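Local coordinates for uncharacterized protein DUF1470 (Jannaschia sp. CCS1, PDB 3H0N), which is of unknown function but, with its ABATE domain and a treble-clef zinc finger, may act as a stress-induced transcription regulator, at residues A[8-12]-A[132-136]; A[45-51]-A[123-127]; A[36-42]-A[55-60]. All coordinates share one frame; numbering follows the deposited sequence. Where two conformers were deposited one is given.

Interaction 1. Residues A[8-12]-A[132-136]; sequences ERTGL and GLARE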
ATOM      1  N   GLU A   8      -1.065  -5.813  -7.338  1.00 12.39           N
ATOM      2  CA  GLU A   8      -0.483  -5.117  -6.204  1.00 12.85           C
ATOM      3  C   GLU A   8       0.969  -4.703  -6.404  1.00 12.29           C
ATOM      4  O   GLU A   8       1.428  -3.752  -5.767  1.00 13.69           O
ATOM      5  CB  GLU A   8      -0.588  -6.000  -4.932  1.00 13.70           C
ATOM      6  CG  GLU A   8      -1.997  -6.108  -4.408  1.00 18.07           C
ATOM      7  CD  GLU A   8      -2.904  -7.083  -5.180  1.00 21.32           C
ATOM      8  OE1 GLU A   8      -2.435  -7.925  -5.996  1.00 18.97           O
ATOM      9  OE2 GLU A   8      -4.133  -7.033  -4.917  1.00 23.49           O
ATOM     10  N   ARG A   9       1.681  -5.393  -7.289  1.00 12.20           N
ATOM     11  CA  ARG A   9       3.077  -5.061  -7.596  1.00 10.90           C
ATOM     12  C   ARG A   9       3.224  -4.406  -8.967  1.00 11.45           C
ATOM     13  O   ARG A   9       4.336  -4.369  -9.521  1.00 10.73           O
ATOM     14  CB  ARG A   9       3.974  -6.265  -7.531  1.00 12.83           C
ATOM     15  CG  ARG A   9       3.873  -7.034  -6.294  1.00 21.29           C
ATOM     16  CD  ARG A   9       4.240  -6.250  -5.102  1.00 19.85           C
ATOM     17  NE  ARG A   9       3.917  -7.095  -3.946  1.00 23.06           N
ATOM     18  CZ  ARG A   9       4.133  -6.787  -2.668  1.00 32.24           C
ATOM     19  NH1 ARG A   9       4.722  -5.643  -2.326  1.00 30.94           N
ATOM     20  NH2 ARG A   9       3.777  -7.664  -1.729  1.00 26.55           N
ATOM     21  N   THR A  10       2.158  -3.845  -9.514  1.00 10.67           N
ATOM     22  CA  THR A  10       2.218  -3.149 -10.799  1.00 10.68           C
ATOM     23  C   THR A  10       3.304  -2.073 -10.857  1.00 10.95           C
ATOM     24  O   THR A  10       4.071  -1.993 -11.838  1.00 10.27           O
ATOM     25  CB  THR A  10       0.845  -2.539 -11.135  1.00 10.77           C
ATOM     26  OG1 THR A  10      -0.119  -3.600 -11.290  1.00 12.13           O
ATOM     27  CG2 THR A  10       0.920  -1.742 -12.434  1.00 12.63           C
ATOM     28  N   GLY A  11       3.368  -1.195  -9.864  1.00 10.87           N
ATOM     29  CA  GLY A  11       4.326  -0.110  -9.911  1.00 11.16           C
ATOM     30  C   GLY A  11       5.746  -0.613  -9.909  1.00 11.09           C
ATOM     31  O   GLY A  11       6.588  -0.120 -10.655  1.00 10.95           O
ATOM     32  N   LEU A  12       6.004  -1.596  -9.070  1.00 10.19           N
ATOM     33  CA  LEU A  12       7.342  -2.207  -9.040  1.00 10.64           C
ATOM     34  C   LEU A  12       7.688  -2.850 -10.364  1.00 11.52           C
ATOM     35  O   LEU A  12       8.794  -2.643 -10.940  1.00 11.79           O
ATOM     36  CB  LEU A  12       7.441  -3.245  -7.893  1.00 12.14           C
ATOM     37  CG  LEU A  12       8.734  -4.058  -7.776  1.00 10.60           C
ATOM     38  CD1 LEU A  12       9.927  -3.120  -7.501  1.00 12.16           C
ATOM     39  CD2 LEU A  12       8.586  -5.110  -6.677  1.00 10.87           C
ATOM     40  N   GLY A 132       5.152   2.412  -5.979  1.00  9.04           N
ATOM     41  CA  GLY A 132       5.559   0.995  -5.953  1.00 10.45           C
ATOM     42  C   GLY A 132       6.971   0.827  -5.416  1.00  9.14           C
ATOM     43  O   GLY A 132       7.261  -0.041  -4.570  1.00  9.82           O
ATOM     44  N   LEU A 133       7.868   1.685  -5.882  1.00  9.64           N
ATOM     45  CA  LEU A 133       9.237   1.659  -5.350  1.00  9.18           C
ATOM     46  C   LEU A 133       9.283   2.091  -3.900  1.00  9.85           C
ATOM     47  O   LEU A 133       9.959   1.475  -3.068  1.00  9.29           O
ATOM     48  CB  LEU A 133      10.194   2.496  -6.185  1.00  9.57           C
ATOM     49  CG  LEU A 133      10.386   2.005  -7.593  1.00 10.01           C
ATOM     50  CD1 LEU A 133      11.311   2.981  -8.328  1.00 12.41           C
ATOM     51  CD2 LEU A 133      10.893   0.584  -7.687  1.00 11.60           C
ATOM     52  N   ALA A 134       8.561   3.160  -3.572  1.00  8.62           N
ATOM     53  CA  ALA A 134       8.500   3.653  -2.187  1.00  9.16           C
ATOM     54  C   ALA A 134       8.012   2.572  -1.221  1.00  8.46           C
ATOM     55  O   ALA A 134       8.503   2.450  -0.093  1.00  9.98           O
ATOM     56  CB  ALA A 134       7.646   4.937  -2.069  1.00 10.09           C
ATOM     57  N   ARG A 135       7.004   1.831  -1.651  1.00  9.31           N
ATOM     58  CA  ARG A 135       6.434   0.790  -0.805  1.00  9.69           C
ATOM     59  C   ARG A 135       7.444  -0.270  -0.449  1.00  9.29           C
ATOM     60  O   ARG A 135       7.509  -0.780   0.661  1.00  9.84           O
ATOM     61  CB  ARG A 135       5.193   0.207  -1.462  1.00  9.40           C
ATOM     62  CG  ARG A 135       4.392  -0.635  -0.502  1.00 12.04           C
ATOM     63  CD  ARG A 135       3.361  -1.483  -1.162  1.00 13.96           C
ATOM     64  NE  ARG A 135       2.688  -0.868  -2.278  1.00 12.16           N
ATOM     65  CZ  ARG A 135       2.181  -1.570  -3.288  1.00 12.01           C
ATOM     66  NH1 ARG A 135       2.184  -2.876  -3.266  1.00 12.77           N
ATOM     67  NH2 ARG A 135       1.648  -0.943  -4.314  1.00 12.58           N
ATOM     68  N   GLU A 136       8.273  -0.644  -1.427  1.00 10.34           N
ATOM     69  CA  GLU A 136       9.292  -1.649  -1.152  1.00  9.71           C
ATOM     70  C   GLU A 136      10.390  -1.155  -0.201  1.00  8.73           C
ATOM     71  O   GLU A 136      10.933  -1.939   0.570  1.00 10.48           O
ATOM     72  CB  GLU A 136       9.926  -2.166  -2.448  1.00 10.06           C
ATOM     73  CG  GLU A 136       8.962  -2.874  -3.407  1.00 11.46           C
ATOM     74  CD  GLU A 136       8.142  -3.973  -2.800  1.00 12.61           C
ATOM     75  OE1 GLU A 136       8.591  -4.582  -1.800  1.00 13.06           O
ATOM     76  OE2 GLU A 136       7.017  -4.208  -3.327  1.00 14.31           O
TER
HETATM   77  O   HOH W   1       6.501  -5.658  -0.345  1.00 18.30           O
HETATM   78  O   HOH W   2       1.665  -0.890  -7.517  1.00 12.53           O
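Gly11 and Gly132 bring the two backbones together, their CA atoms 4.3 Å apart where the first turn of helix 10-22 meets helix 121-138. The approach leaves no room for side chains: a methyl group on Gly132 would run into Leu12 N and Gly11 C, and one on Gly11 would press on Gly132 CA. Above this glycine contact, Arg135 reaches back over the N-terminal end of helix 10-22. Its NH1 donates to Glu8 O at 2.8 Å with an N-H...O angle of 156°, and a weak second bond from NH2 lets both nitrogens hold one oxygen. Glu8 O lies close to the guanidinium plane, and a salt bridge to Glu131 steadies NH2. This close crossing at paired glycines ties the N-terminal turn of helix 10-22 to helix 121-138 in the ABATE domain. Arg9, at the N-cap position, sends NH1 to Glu136 OE2 in a salt bridge of 2.9 Å, with the guanidinium and carboxylate planes 45° apart; as a hydrogen bond it is weak. The other oxygen, OE1, takes Asn141 and a water that weakly bridges to Arg9 NH1. Arg9 NH1 lies 3.9 Å from Arg135 NH1, a like-charge approach that Glu136 and Glu131 probably offset. Deeper in, with CG anti to the backbone N (chi1 176°), Leu12 crosses Leu133 at about a right angle, CD1 to CD2 3.8 Å, beside Phe145.

Interaction 2. Residues A[45-51]-A[123-127]; sequences LKDDPAS and PMWTA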
ATOM      1  N   LEU A  45       2.478  -1.477 -20.779  1.00 10.88           N
ATOM      2  CA  LEU A  45       1.268  -1.106 -20.071  1.00 10.67           C
ATOM      3  C   LEU A  45       0.084  -2.002 -20.422  1.00 11.66           C
ATOM      4  O   LEU A  45      -1.055  -1.633 -20.167  1.00 12.07           O
ATOM      5  CB  LEU A  45       0.892   0.347 -20.401  1.00 12.01           C
ATOM      6  CG  LEU A  45       2.010   1.359 -20.105  1.00  9.38           C
ATOM      7  CD1 LEU A  45       1.572   2.780 -20.504  1.00 10.60           C
ATOM      8  CD2 LEU A  45       2.455   1.269 -18.676  1.00 11.90           C
ATOM      9  N   LYS A  46       0.329  -3.188 -20.986  1.00 11.80           N
ATOM     10  CA  LYS A  46      -0.753  -4.075 -21.477  1.00 13.04           C
ATOM     11  C   LYS A  46      -1.776  -4.454 -20.403  1.00 13.88           C
ATOM     12  O   LYS A  46      -2.921  -4.760 -20.713  1.00 14.40           O
ATOM     13  CB  LYS A  46      -0.151  -5.352 -22.077  1.00 14.49           C
ATOM     14  CG  LYS A  46       0.528  -6.264 -21.036  1.00 15.30           C
ATOM     15  CD  LYS A  46       1.225  -7.463 -21.689  1.00 20.56           C
ATOM     16  CE  LYS A  46       1.595  -8.511 -20.634  1.00 28.86           C
ATOM     17  N   ASP A  47      -1.393  -4.443 -19.131  1.00 15.21           N
ATOM     18  CA  ASP A  47      -2.360  -4.874 -18.098  1.00 16.00           C
ATOM     19  C   ASP A  47      -3.442  -3.821 -17.867  1.00 14.68           C
ATOM     20  O   ASP A  47      -4.422  -4.089 -17.174  1.00 17.10           O
ATOM     21  CB  ASP A  47      -1.643  -5.212 -16.783  1.00 17.32           C
ATOM     22  CG  ASP A  47      -0.747  -6.450 -16.896  1.00 28.23           C
ATOM     23  OD1 ASP A  47      -0.943  -7.259 -17.829  1.00 31.59           O
ATOM     24  OD2 ASP A  47       0.156  -6.604 -16.043  1.00 32.84           O
ATOM     25  N   ASP A  48      -3.265  -2.617 -18.450  1.00 13.71           N
ATOM     26  CA  ASP A  48      -4.244  -1.541 -18.345  1.00 14.54           C
ATOM     27  C   ASP A  48      -4.772  -1.144 -19.713  1.00 10.79           C
ATOM     28  O   ASP A  48      -4.191  -0.291 -20.415  1.00 10.62           O
ATOM     29  CB  ASP A  48      -3.661  -0.302 -17.653  1.00 15.30           C
ATOM     30  CG  ASP A  48      -4.700   0.776 -17.469  1.00 20.64           C
ATOM     31  OD1 ASP A  48      -5.897   0.458 -17.518  1.00 27.17           O
ATOM     32  OD2 ASP A  48      -4.331   1.934 -17.275  1.00 23.22           O
ATOM     33  N   PRO A  49      -5.905  -1.733 -20.108  1.00 10.99           N
ATOM     34  CA  PRO A  49      -6.471  -1.411 -21.413  1.00  9.96           C
ATOM     35  C   PRO A  49      -6.787   0.062 -21.604  1.00  8.31           C
ATOM     36  O   PRO A  49      -6.725   0.576 -22.731  1.00 10.00           O
ATOM     37  CB  PRO A  49      -7.756  -2.231 -21.457  1.00 11.59           C
ATOM     38  CG  PRO A  49      -7.499  -3.370 -20.540  1.00 16.09           C
ATOM     39  CD  PRO A  49      -6.551  -2.905 -19.489  1.00 12.96           C
ATOM     40  N   ALA A  50      -7.127   0.782 -20.531  1.00  7.78           N
ATOM     41  CA  ALA A  50      -7.419   2.203 -20.644  1.00  9.52           C
ATOM     42  C   ALA A  50      -6.191   3.038 -21.071  1.00  8.34           C
ATOM     43  O   ALA A  50      -6.279   3.906 -21.931  1.00  9.59           O
ATOM     44  CB  ALA A  50      -8.046   2.758 -19.308  1.00 11.35           C
ATOM     45  N   SER A  51      -5.054   2.742 -20.462  1.00  9.45           N
ATOM     46  CA  SER A  51      -3.787   3.340 -20.874  1.00  8.47           C
ATOM     47  C   SER A  51      -3.479   3.025 -22.321  1.00  9.16           C
ATOM     48  O   SER A  51      -3.153   3.908 -23.110  1.00  9.86           O
ATOM     49  CB  SER A  51      -2.642   2.864 -19.989  1.00 11.16           C
ATOM     50  OG  SER A  51      -2.738   3.415 -18.686  1.00 13.04           O
ATOM     51  N   PRO A 123       1.731  11.413 -15.904  1.00 10.48           N
ATOM     52  CA  PRO A 123       1.632  11.624 -14.448  1.00 11.80           C
ATOM     53  C   PRO A 123       1.086  10.435 -13.669  1.00 10.29           C
ATOM     54  O   PRO A 123       1.577  10.139 -12.587  1.00  9.37           O
ATOM     55  CB  PRO A 123       0.715  12.840 -14.352  1.00 10.40           C
ATOM     56  CG  PRO A 123       1.035  13.615 -15.580  1.00 11.52           C
ATOM     57  CD  PRO A 123       1.172  12.563 -16.655  1.00  9.74           C
HETATM   58  N   MSE A 124       0.088   9.745 -14.220  0.50  9.86           N
HETATM   59  CA  MSE A 124      -0.467   8.557 -13.567  0.50  9.95           C
HETATM   60  C   MSE A 124       0.605   7.488 -13.364  0.50  9.38           C
HETATM   61  O   MSE A 124       0.758   6.941 -12.263  0.50  7.61           O
HETATM   62  CB  MSE A 124      -1.639   7.948 -14.365  0.50 10.13           C
HETATM   63  CG  MSE A 124      -1.958   6.490 -14.035  0.50  8.15           C
HETATM   64 SE   MSE A 124      -3.259   5.831 -15.353  0.37 13.45          SE
HETATM   65  CE  MSE A 124      -3.316   3.961 -14.933  0.50 16.93           C
ATOM     66  N   TRP A 125       1.313   7.163 -14.442  1.00 10.15           N
ATOM     67  CA  TRP A 125       2.337   6.103 -14.373  1.00  9.18           C
ATOM     68  C   TRP A 125       3.522   6.525 -13.521  1.00  8.44           C
ATOM     69  O   TRP A 125       4.080   5.681 -12.831  1.00  9.25           O
ATOM     70  CB  TRP A 125       2.708   5.606 -15.776  1.00 10.17           C
ATOM     71  CG  TRP A 125       1.639   4.690 -16.286  1.00  8.73           C
ATOM     72  CD1 TRP A 125       0.673   4.979 -17.171  1.00 11.33           C
ATOM     73  CD2 TRP A 125       1.372   3.380 -15.785  1.00  8.79           C
ATOM     74  NE1 TRP A 125      -0.187   3.890 -17.305  1.00 13.78           N
ATOM     75  CE2 TRP A 125       0.224   2.902 -16.450  1.00 12.88           C
ATOM     76  CE3 TRP A 125       2.003   2.561 -14.851  1.00 10.65           C
ATOM     77  CZ2 TRP A 125      -0.319   1.633 -16.190  1.00 13.60           C
ATOM     78  CZ3 TRP A 125       1.456   1.310 -14.600  1.00 12.85           C
ATOM     79  CH2 TRP A 125       0.325   0.866 -15.254  1.00 14.94           C
ATOM     80  N   THR A 126       3.839   7.812 -13.476  1.00  8.52           N
ATOM     81  CA  THR A 126       4.848   8.317 -12.569  1.00  9.90           C
ATOM     82  C   THR A 126       4.446   8.061 -11.133  1.00 10.64           C
ATOM     83  O   THR A 126       5.253   7.557 -10.336  1.00 10.17           O
ATOM     84  CB  THR A 126       5.125   9.806 -12.804  1.00  8.54           C
ATOM     85  OG1 THR A 126       5.567   9.985 -14.154  1.00 10.36           O
ATOM     86  CG2 THR A 126       6.218  10.292 -11.857  1.00 11.47           C
ATOM     87  N   ALA A 127       3.206   8.371 -10.763  1.00  8.89           N
ATOM     88  CA  ALA A 127       2.733   8.123  -9.409  1.00  9.83           C
ATOM     89  C   ALA A 127       2.694   6.659  -9.061  1.00  8.68           C
ATOM     90  O   ALA A 127       3.053   6.273  -7.929  1.00 10.05           O
ATOM     91  CB  ALA A 127       1.315   8.755  -9.236  1.00 10.57           C
TER
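Leu45 and Trp125 form the tight half of this contact. Leu45 CD2 sits over one face of the indole, 3.6 Å from the centroid of the six-membered ring and 15° off its normal, a CH-pi contact. Trp125 CG lies anti to its carbonyl carbon (chi1 -77°), and the ring projects from helix 121-138 with NE1 directed at Ser51. NE1 donates to Ser51 OG at 2.9 Å and 162°, with the acceptor in the ring plane, which, with Leu45 on the face, helps fix the rotation of the indole. Ser51 OG in turn donates to Asp48 OD2 at 2.6 Å. Asp48 is the N-cap of helix 49-54, entered through a type I beta turn from Leu45 to Asp48; its OD1 accepts from Ala50 N, and OD2 weakly from Ser51 N. The cap thus places the hydroxyl that receives the tryptophan, joining this short helix to helix 121-138 within the ABATE domain. The other side is looser, Met124 and Asp48 being partly exposed. Selenomethionine Met124 has two conformers; in one, CE lies over the opposite indole face, offset toward the rim, a placement that remains doubtful. Its side chain also touches His115, a nickel ligand.

Interaction 3. Residues A[36-42]-A[55-60]; sequences CVIEDLH and LGDDHV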
ATOM      1  N   CYS A  36      12.865   4.361 -26.231  1.00 10.34           N
ATOM      2  CA  CYS A  36      11.744   3.511 -26.548  1.00 11.33           C
ATOM      3  C   CYS A  36      10.914   4.058 -27.677  1.00 10.52           C
ATOM      4  O   CYS A  36      11.078   5.192 -28.110  1.00 12.11           O
ATOM      5  CB  CYS A  36      10.877   3.159 -25.355  1.00 16.45           C
ATOM      6  SG  CYS A  36       9.753   4.363 -24.763  1.00 19.14           S
ATOM      7  N   VAL A  37      10.054   3.189 -28.168  1.00 11.93           N
ATOM      8  CA  VAL A  37       9.066   3.531 -29.178  1.00 10.71           C
ATOM      9  C   VAL A  37       7.682   3.168 -28.638  1.00 11.46           C
ATOM     10  O   VAL A  37       7.507   2.467 -27.608  1.00 10.17           O
ATOM     11  CB  VAL A  37       9.351   2.772 -30.517  1.00 11.67           C
ATOM     12  CG1 VAL A  37      10.638   3.265 -31.164  1.00 16.35           C
ATOM     13  CG2 VAL A  37       9.413   1.240 -30.297  1.00 11.45           C
ATOM     14  N   ILE A  38       6.652   3.655 -29.311  1.00 10.68           N
ATOM     15  CA  ILE A  38       5.300   3.453 -28.792  0.50 11.14           C
ATOM     16  C   ILE A  38       4.949   1.971 -28.645  1.00 10.30           C
ATOM     17  O   ILE A  38       4.207   1.585 -27.713  1.00 10.73           O
ATOM     18  CB  ILE A  38       4.206   4.206 -29.596  0.50 11.62           C
ATOM     19  CG1 ILE A  38       3.034   4.539 -28.665  0.50  7.80           C
ATOM     20  CG2 ILE A  38       3.750   3.385 -30.790  0.50  9.81           C
ATOM     21  CD1 ILE A  38       1.739   4.954 -29.361  0.50  8.44           C
ATOM     22  N   GLU A  39       5.488   1.107 -29.507  1.00 11.81           N
ATOM     23  CA  GLU A  39       5.235  -0.337 -29.358  1.00 13.26           C
ATOM     24  C   GLU A  39       5.711  -0.905 -28.003  1.00 10.75           C
ATOM     25  O   GLU A  39       5.073  -1.800 -27.427  1.00 10.28           O
ATOM     26  CB  GLU A  39       5.911  -1.116 -30.498  1.00 12.92           C
ATOM     27  CG  GLU A  39       5.261  -0.921 -31.864  1.00 17.08           C
ATOM     28  CD  GLU A  39       5.720   0.327 -32.624  1.00 24.27           C
ATOM     29  OE1 GLU A  39       6.564   1.107 -32.138  1.00 14.86           O
ATOM     30  OE2 GLU A  39       5.209   0.531 -33.750  1.00 33.01           O
ATOM     31  N   ASP A  40       6.822  -0.370 -27.487  1.00 10.30           N
ATOM     32  CA  ASP A  40       7.351  -0.759 -26.195  1.00  9.71           C
ATOM     33  C   ASP A  40       6.363  -0.376 -25.108  1.00 11.78           C
ATOM     34  O   ASP A  40       6.161  -1.121 -24.142  1.00 12.24           O
ATOM     35  CB  ASP A  40       8.679  -0.063 -25.870  1.00 10.81           C
ATOM     36  CG  ASP A  40       9.813  -0.430 -26.816  1.00 12.46           C
ATOM     37  OD1 ASP A  40       9.924  -1.611 -27.189  1.00 15.62           O
ATOM     38  OD2 ASP A  40      10.595   0.459 -27.166  1.00 15.12           O
ATOM     39  N   LEU A  41       5.724   0.781 -25.273  1.00 10.45           N
ATOM     40  CA  LEU A  41       4.737   1.217 -24.291  1.00 10.45           C
ATOM     41  C   LEU A  41       3.447   0.396 -24.337  1.00  9.42           C
ATOM     42  O   LEU A  41       2.859   0.084 -23.279  1.00  9.88           O
ATOM     43  CB  LEU A  41       4.451   2.703 -24.457  1.00 10.11           C
ATOM     44  CG  LEU A  41       5.694   3.611 -24.355  1.00 10.50           C
ATOM     45  CD1 LEU A  41       5.234   5.074 -24.528  1.00 15.54           C
ATOM     46  CD2 LEU A  41       6.421   3.386 -23.033  1.00 11.78           C
ATOM     47  N   HIS A  42       2.998  -0.000 -25.532  1.00  9.60           N
ATOM     48  CA  HIS A  42       1.839  -0.877 -25.604  1.00 10.23           C
ATOM     49  C   HIS A  42       2.053  -2.194 -24.836  1.00 11.30           C
ATOM     50  O   HIS A  42       1.156  -2.676 -24.137  1.00 14.65           O
ATOM     51  CB  HIS A  42       1.459  -1.155 -27.055  1.00  9.55           C
ATOM     52  CG  HIS A  42       0.666  -0.046 -27.681  1.00 11.49           C
ATOM     53  ND1 HIS A  42      -0.708  -0.076 -27.746  1.00 20.70           N
ATOM     54  CD2 HIS A  42       1.045   1.123 -28.247  1.00 22.64           C
ATOM     55  CE1 HIS A  42      -1.141   1.022 -28.342  1.00 24.01           C
ATOM     56  NE2 HIS A  42      -0.098   1.777 -28.641  1.00 12.82           N
ATOM     57  N   LEU A  55      -2.661   5.729 -25.523  1.00  6.51           N
ATOM     58  CA  LEU A  55      -1.258   5.962 -25.820  1.00  7.28           C
ATOM     59  C   LEU A  55      -1.074   6.641 -27.188  1.00  7.51           C
ATOM     60  O   LEU A  55      -1.706   6.291 -28.173  1.00  8.06           O
ATOM     61  CB  LEU A  55      -0.509   4.615 -25.841  1.00  7.25           C
ATOM     62  CG  LEU A  55       0.069   4.175 -24.514  1.00  9.02           C
ATOM     63  CD1 LEU A  55       0.555   2.671 -24.599  1.00 10.34           C
ATOM     64  CD2 LEU A  55       1.208   5.094 -24.083  1.00  9.36           C
ATOM     65  N   GLY A  56      -0.125   7.567 -27.243  1.00  7.02           N
ATOM     66  CA  GLY A  56       0.320   8.189 -28.471  1.00  7.21           C
ATOM     67  C   GLY A  56       1.827   8.402 -28.451  1.00  7.10           C
ATOM     68  O   GLY A  56       2.457   8.276 -27.413  1.00  8.02           O
ATOM     69  N   ASP A  57       2.369   8.794 -29.610  1.00  7.08           N
ATOM     70  CA  ASP A  57       3.820   9.016 -29.723  1.00  7.12           C
ATOM     71  C   ASP A  57       4.265  10.137 -28.800  1.00  9.29           C
ATOM     72  O   ASP A  57       5.432  10.184 -28.389  1.00  9.46           O
ATOM     73  CB  ASP A  57       4.265   9.314 -31.147  1.00  7.93           C
ATOM     74  CG  ASP A  57       4.279   8.081 -32.042  1.00 17.12           C
ATOM     75  OD1 ASP A  57       4.122   6.947 -31.569  1.00 21.29           O
ATOM     76  OD2 ASP A  57       4.485   8.261 -33.258  1.00 18.14           O
ATOM     77  N   ASP A  58       3.363  11.039 -28.435  1.00  6.93           N
ATOM     78  CA  ASP A  58       3.699  12.123 -27.491  1.00  7.83           C
ATOM     79  C   ASP A  58       4.077  11.624 -26.091  1.00  9.23           C
ATOM     80  O   ASP A  58       4.744  12.331 -25.335  1.00 11.92           O
ATOM     81  CB  ASP A  58       2.566  13.131 -27.383  1.00  7.67           C
ATOM     82  CG  ASP A  58       1.217  12.488 -27.026  1.00 14.02           C
ATOM     83  OD1 ASP A  58       0.756  11.592 -27.774  1.00 14.74           O
ATOM     84  OD2 ASP A  58       0.612  12.955 -26.045  1.00 15.94           O
ATOM     85  N   HIS A  59       3.719  10.388 -25.758  1.00  8.12           N
ATOM     86  CA  HIS A  59       4.051   9.832 -24.461  1.00  8.17           C
ATOM     87  C   HIS A  59       5.441   9.264 -24.385  1.00  8.48           C
ATOM     88  O   HIS A  59       5.965   9.021 -23.276  1.00  7.97           O
ATOM     89  CB  HIS A  59       3.046   8.738 -24.086  1.00  8.47           C
ATOM     90  CG  HIS A  59       1.672   9.282 -23.936  1.00  7.70           C
ATOM     91  ND1 HIS A  59       0.582   8.798 -24.636  1.00  9.06           N
ATOM     92  CD2 HIS A  59       1.234  10.336 -23.223  1.00  8.52           C
ATOM     93  CE1 HIS A  59      -0.478   9.530 -24.322  1.00 10.09           C
ATOM     94  NE2 HIS A  59      -0.110  10.476 -23.472  1.00  8.96           N
ATOM     95  N   VAL A  60       6.088   9.030 -25.524  1.00  8.44           N
ATOM     96  CA  VAL A  60       7.400   8.392 -25.511  1.00  8.12           C
ATOM     97  C   VAL A  60       8.404   9.242 -24.705  1.00  9.44           C
ATOM     98  O   VAL A  60       9.070   8.704 -23.809  1.00  8.97           O
ATOM     99  CB  VAL A  60       7.906   8.172 -26.938  1.00  9.82           C
ATOM    100  CG1 VAL A  60       9.416   7.810 -26.939  1.00 10.85           C
ATOM    101  CG2 VAL A  60       7.052   7.088 -27.629  1.00 11.91           C
TER
HETATM  102  O   HOH W   3       6.984   5.579 -31.454  1.00 17.14           O
HETATM  103  O   HOH W   4      -1.618   3.986 -29.456  1.00 15.17           O
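Leu55 CD1 rests over the centre of the His42 imidazole, 4.1 Å from the ring centroid and 12° off the normal, a CH-pi contact with the leucine and histidine chains running antiparallel alongside each other. His42 CG is anti to its carbonyl carbon (chi1 -80°), and chi2 of -96° turns the ring so that its face meets this methyl. The same methyl lies 3.9 Å from Leu41 CB, while Leu55 CD2 comes near Leu41 CB and CD1, the two leucines crossing at about a right angle. Further along, Leu41 CD1 meets Val60 CG2 at 4.1 Å. Ile38 has two conformers; in one, CD1 lies against the backbone of Gly56, a contact to be taken with caution, and Asp57 OD1 approaches its CB. Val60 completes the apolar side: CG1 is 4.1 Å from Cys36 SG, and CG2 faces the backbone of Val37 and Ile38.

No direct hydrogen bond crosses the contact; water does the polar work. One water links His42 NE2 to Leu55 O, lying in the imidazole plane while Leu55 CD1 covers the face. Were His42 cut back to an alanine, Leu55 CD1 would probably lose the ring face it covers, and the water its partner at NE2. A second water accepts from Ile38 N and donates to Asp57 OD1.

In the next shell, each segment holds its own turn. Asp40 OD2 accepts from Val37 N at 3.0 Å in a nearly straight bond, bracing the start of helix 38-44, and Gly56 N donates to His59 ND1, which closes the turn ahead of helix 58-78. Cys36 packs on Ile21 of helix 10-22, and His59 on Leu121 and Val122 of helix 121-138. Together they form, at the surface of the ABATE domain, a contact between the N-terminal turn of helix 38-44 and the loop leading into helix 58-78, which helix 49-54 connects in the chain.

In the fold
Helix 121-138 serves interactions 1 and 2, whose centres lie 14 Å apart and which meet where Thr10 CG2 packs on Trp125 CZ3 at 3.8 Å. Interaction 2 also touches interaction 3, Leu45 CD1 lying 4.2 Å from Leu55 CD1, with centres 12 Å apart. Leu45 thus lies between Trp125 and Leu55, giving an apolar path from the long helix to the outer turn. Interactions 1 and 3 do not touch; their nearest atoms are about 11 Å apart. The nickel ion lies about 4 Å from the Met124 side chain of interaction 2 and about 14 Å from the Leu55 side chain of interaction 3.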